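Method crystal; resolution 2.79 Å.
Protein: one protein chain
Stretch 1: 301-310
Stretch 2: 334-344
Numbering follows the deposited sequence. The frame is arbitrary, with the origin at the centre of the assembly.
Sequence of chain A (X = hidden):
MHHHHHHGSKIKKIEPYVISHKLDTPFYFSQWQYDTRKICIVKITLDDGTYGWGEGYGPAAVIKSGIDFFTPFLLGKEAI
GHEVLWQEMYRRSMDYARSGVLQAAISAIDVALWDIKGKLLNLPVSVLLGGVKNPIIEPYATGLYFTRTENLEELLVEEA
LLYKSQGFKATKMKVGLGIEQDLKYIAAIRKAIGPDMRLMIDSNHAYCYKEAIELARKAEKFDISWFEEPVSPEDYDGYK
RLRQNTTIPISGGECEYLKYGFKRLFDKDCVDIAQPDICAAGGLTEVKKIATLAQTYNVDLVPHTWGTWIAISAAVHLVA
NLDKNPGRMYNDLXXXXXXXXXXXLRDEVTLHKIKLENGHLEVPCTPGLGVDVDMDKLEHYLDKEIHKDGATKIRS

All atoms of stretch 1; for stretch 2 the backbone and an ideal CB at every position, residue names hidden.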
# COMPACT_ATOMS: atom_id res chain seq x y z
N LEU A 301 20.77 3.18 17.68
CA LEU A 301 22.05 3.02 16.98
C LEU A 301 23.14 2.61 17.94
O LEU A 301 23.42 3.32 18.91
CB LEU A 301 22.49 4.31 16.26
CG LEU A 301 23.32 4.13 15.01
CD1 LEU A 301 23.04 5.24 14.03
CD2 LEU A 301 24.79 4.01 15.33
N VAL A 302 23.74 1.45 17.68
CA VAL A 302 24.88 0.93 18.42
C VAL A 302 25.82 0.61 17.27
O VAL A 302 25.45 -0.24 16.47
CB VAL A 302 24.59 -0.32 19.29
CG1 VAL A 302 25.86 -0.82 19.99
CG2 VAL A 302 23.48 -0.06 20.31
N PRO A 303 26.94 1.32 17.07
CA PRO A 303 27.78 1.00 15.90
C PRO A 303 28.49 -0.34 15.99
O PRO A 303 28.62 -0.93 17.08
CB PRO A 303 28.73 2.19 15.82
CG PRO A 303 28.85 2.68 17.19
CD PRO A 303 27.54 2.41 17.87
N HIS A 304 28.92 -0.86 14.84
CA HIS A 304 29.68 -2.09 14.77
C HIS A 304 31.16 -1.67 14.81
O HIS A 304 31.53 -0.72 14.12
CB HIS A 304 29.35 -2.86 13.48
CG HIS A 304 30.11 -4.15 13.33
ND1 HIS A 304 31.15 -4.28 12.41
CD2 HIS A 304 29.95 -5.33 13.97
CE1 HIS A 304 31.59 -5.52 12.54
NE2 HIS A 304 30.91 -6.19 13.46
N THR A 305 31.97 -2.33 15.68
CA THR A 305 33.41 -2.05 15.82
C THR A 305 34.22 -3.33 15.96
O THR A 305 34.03 -4.08 16.92
CB THR A 305 33.77 -1.02 16.91
OG1 THR A 305 32.62 -0.65 17.69
CG2 THR A 305 34.44 0.21 16.35
N TRP A 306 35.12 -3.59 14.98
CA TRP A 306 35.96 -4.79 14.96
C TRP A 306 37.30 -4.54 14.25
O TRP A 306 37.61 -5.17 13.22
CB TRP A 306 35.19 -5.98 14.34
CG TRP A 306 35.62 -7.34 14.82
CD1 TRP A 306 35.44 -7.86 16.07
CD2 TRP A 306 36.21 -8.38 14.03
NE1 TRP A 306 35.92 -9.15 16.13
CE2 TRP A 306 36.40 -9.50 14.89
CE3 TRP A 306 36.64 -8.48 12.69
CZ2 TRP A 306 36.99 -10.70 14.44
CZ3 TRP A 306 37.21 -9.67 12.25
CH2 TRP A 306 37.38 -10.76 13.12
N GLY A 307 38.09 -3.64 14.83
CA GLY A 307 39.41 -3.28 14.31
C GLY A 307 40.41 -2.89 15.37
O GLY A 307 40.45 -3.50 16.45
N THR A 308 41.25 -1.88 15.06
CA THR A 308 42.26 -1.38 16.00
C THR A 308 41.63 -0.25 16.83
O THR A 308 40.43 -0.01 16.72
CB THR A 308 43.55 -0.93 15.28
OG1 THR A 308 43.33 0.32 14.63
CG2 THR A 308 44.09 -1.95 14.31
N TRP A 309 42.43 0.46 17.64
CA TRP A 309 41.90 1.56 18.43
C TRP A 309 41.58 2.77 17.57
O TRP A 309 40.87 3.64 18.06
CB TRP A 309 42.78 1.92 19.62
CG TRP A 309 42.89 0.83 20.64
CD1 TRP A 309 43.88 -0.10 20.73
CD2 TRP A 309 41.97 0.55 21.71
NE1 TRP A 309 43.64 -0.95 21.79
CE2 TRP A 309 42.46 -0.57 22.40
CE3 TRP A 309 40.79 1.16 22.16
CZ2 TRP A 309 41.82 -1.11 23.52
CZ3 TRP A 309 40.15 0.63 23.27
CH2 TRP A 309 40.67 -0.49 23.94
N ILE A 310 42.05 2.82 16.28
CA ILE A 310 41.67 3.92 15.38
C ILE A 310 40.15 3.83 15.19
O ILE A 310 39.47 4.84 15.35
CB ILE A 310 42.42 3.99 14.03
CG1 ILE A 310 43.93 4.22 14.24
CG2 ILE A 310 41.85 5.11 13.17
CD1 ILE A 310 44.78 3.87 13.12
N UNK A 334 25.06 4.54 27.40
CA UNK A 334 25.11 3.83 26.11
C UNK A 334 26.16 2.72 26.07
O UNK A 334 27.04 2.71 26.92
CB UNK A 334 25.39 4.83 24.98
N UNK A 335 26.08 1.81 25.06
CA UNK A 335 27.06 0.73 24.82
C UNK A 335 27.67 0.87 23.42
O UNK A 335 27.14 1.58 22.56
CB UNK A 335 26.40 -0.64 24.97
N UNK A 336 28.79 0.15 23.19
CA UNK A 336 29.51 0.07 21.92
C UNK A 336 30.26 -1.25 21.83
O UNK A 336 30.46 -1.90 22.87
CB UNK A 336 30.48 1.25 21.77
N UNK A 337 30.68 -1.65 20.62
CA UNK A 337 31.38 -2.92 20.44
C UNK A 337 32.86 -2.84 20.83
O UNK A 337 33.66 -2.19 20.15
CB UNK A 337 31.26 -3.37 18.98
N UNK A 338 33.21 -3.54 21.92
CA UNK A 338 34.58 -3.62 22.38
C UNK A 338 35.13 -5.04 22.19
O UNK A 338 34.87 -5.91 23.03
CB UNK A 338 34.67 -3.20 23.85
N UNK A 339 35.84 -5.27 21.06
CA UNK A 339 36.46 -6.56 20.72
C UNK A 339 37.46 -6.98 21.79
O UNK A 339 38.45 -6.27 22.01
CB UNK A 339 37.15 -6.48 19.36
N UNK A 340 37.19 -8.09 22.49
CA UNK A 340 38.08 -8.54 23.57
C UNK A 340 38.91 -9.80 23.20
O UNK A 340 39.60 -10.37 24.06
CB UNK A 340 37.25 -8.83 24.82
N UNK A 341 38.89 -10.18 21.91
CA UNK A 341 39.64 -11.32 21.37
C UNK A 341 41.14 -11.00 21.30
O UNK A 341 41.57 -9.90 21.66
CB UNK A 341 39.11 -11.69 19.98
N UNK A 342 41.94 -11.98 20.82
CA UNK A 342 43.39 -11.83 20.67
C UNK A 342 43.67 -10.98 19.44
O UNK A 342 43.32 -11.37 18.32
CB UNK A 342 44.08 -13.19 20.56
N UNK A 343 44.27 -9.80 19.66
CA UNK A 343 44.59 -8.88 18.58
C UNK A 343 45.82 -8.04 18.86
O UNK A 343 45.76 -7.03 19.57
CB UNK A 343 43.40 -7.96 18.31
N UNK A 344 46.94 -8.48 18.29
CA UNK A 344 48.22 -7.82 18.42
C UNK A 344 48.26 -6.54 17.59
O UNK A 344 48.95 -5.60 17.97
CB UNK A 344 49.35 -8.76 18.00

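Position 334 has nothing of stretch 1 within 5.5 Å of its ideal CB. With phi -79° and psi 165°, many residues would fit, proline among them. It is Pro334.

Position 335 is extended, and its CB points sideways, 5.0 Å from Val302 CG1. A small or beta-branched side chain would suit. Thr335 is found. Its OG1 lies 3.9 Å from Val302 CG1.

Position 336 is also extended and sideways. Its ideal CB is 5.0 Å from both Pro303 CD and Thr305 OG1, so apolar or small polar residues are possible. The residue is Met336. Its nearest side-chain approach is CB to Pro303 CD, at 5.0 Å, but its CA packs 4.2 Å from Val302 CG1.

Position 337 points toward stretch 1. Its ideal CB is 3.3 Å from Thr305 OG1 and 4.1 Å from Pro303 O. The O of position 337 accepts a 3.1 Å hydrogen bond from the side chain of Thr305, through OG1, whatever residue stands at 337. The rings of His304 and Trp306 lie beyond, so a long chain, such as glutamate, glutamine or methionine, could reach both rings. The residue is Glu337. Its OE1 is 3.2 Å from His304 CD2, and its OE2 is 4.0 Å from Trp306 CD1. OE1 is hydrogen-bonded elsewhere in the structure.

Position 338 points away, as expected for alternation in a strand. The ring of Trp309 could still meet a branched or longer apolar chain. Leu338 does this, with CD1 4.2 Å from Trp309 CZ3.

Position 339 points toward stretch 1 again. Its ideal CB is 4.0 Å from Trp306 CD1, and the indole NE1 is a donor nearby. Aspartate, asparagine or another short acceptor would suit. It is Asp339. Its OD1 is 3.3 Å from Trp306 NE1, and it accepts a 2.7 Å hydrogen bond from OG1 of position 341.

Position 340 points away with open space around its CB, which favours no particular residue. Arg340 bends back, bringing NH1 4.4 Å from Trp309 CZ2.

Position 341 points toward stretch 1 but is not close. A small polar residue is reasonable. Thr341 turns its OG1 to Asp339 OD1, and its N makes a weak 3.5 Å bond to Asp339 OD1.

Position 342 is out of reach and undemanding; it is Glu342.

Position 343 points toward Gly307, whose carbonyl offers an acceptor. Several polar residues would do. Asn343 has ND2 4.0 Å from Gly307 O and caps the following helix.

Position 344 is helical and out of reach, so stretch 1 sets no demand and most helix-tolerant residues would do; it is Ala344.

Stretch 2 (334-344) PTMELDRTENA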
# COMPACT_ATOMS: atom_id res chain seq x y z
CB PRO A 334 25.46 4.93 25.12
CG PRO A 334 26.28 5.87 25.91
CD PRO A 334 25.69 5.87 27.28
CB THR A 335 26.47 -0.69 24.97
OG1 THR A 335 25.57 -0.98 23.90
CG2 THR A 335 25.82 -0.94 26.32
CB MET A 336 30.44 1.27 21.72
CG MET A 336 31.70 1.21 22.55
SD MET A 336 32.86 2.49 22.09
CE MET A 336 34.19 1.99 23.02
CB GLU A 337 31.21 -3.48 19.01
CG GLU A 337 31.58 -4.95 18.89
CD GLU A 337 31.09 -5.70 17.66
OE1 GLU A 337 29.99 -5.38 17.15
OE2 GLU A 337 31.78 -6.67 17.26
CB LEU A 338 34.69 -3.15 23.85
CG LEU A 338 36.09 -2.81 24.37
CD1 LEU A 338 36.61 -1.49 23.78
CD2 LEU A 338 36.08 -2.72 25.86
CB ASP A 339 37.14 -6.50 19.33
CG ASP A 339 37.78 -7.80 18.86
OD1 ASP A 339 37.21 -8.88 19.14
OD2 ASP A 339 38.83 -7.74 18.18
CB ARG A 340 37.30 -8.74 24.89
CG ARG A 340 36.64 -7.49 25.50
CD ARG A 340 37.47 -6.21 25.43
NE ARG A 340 38.70 -6.27 26.22
CZ ARG A 340 39.81 -5.58 25.94
NH1 ARG A 340 39.85 -4.79 24.88
NH2 ARG A 340 40.88 -5.70 26.71
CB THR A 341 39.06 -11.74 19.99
OG1 THR A 341 39.24 -10.68 19.05
CG2 THR A 341 37.59 -12.16 20.05
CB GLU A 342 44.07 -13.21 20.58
CG GLU A 342 44.57 -13.72 21.93
CD GLU A 342 43.58 -14.48 22.79
OE1 GLU A 342 43.77 -15.71 22.96
OE2 GLU A 342 42.68 -13.84 23.38
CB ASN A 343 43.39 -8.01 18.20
CG ASN A 343 43.44 -7.43 16.82
OD1 ASN A 343 44.50 -7.23 16.21
ND2 ASN A 343 42.28 -7.04 16.33
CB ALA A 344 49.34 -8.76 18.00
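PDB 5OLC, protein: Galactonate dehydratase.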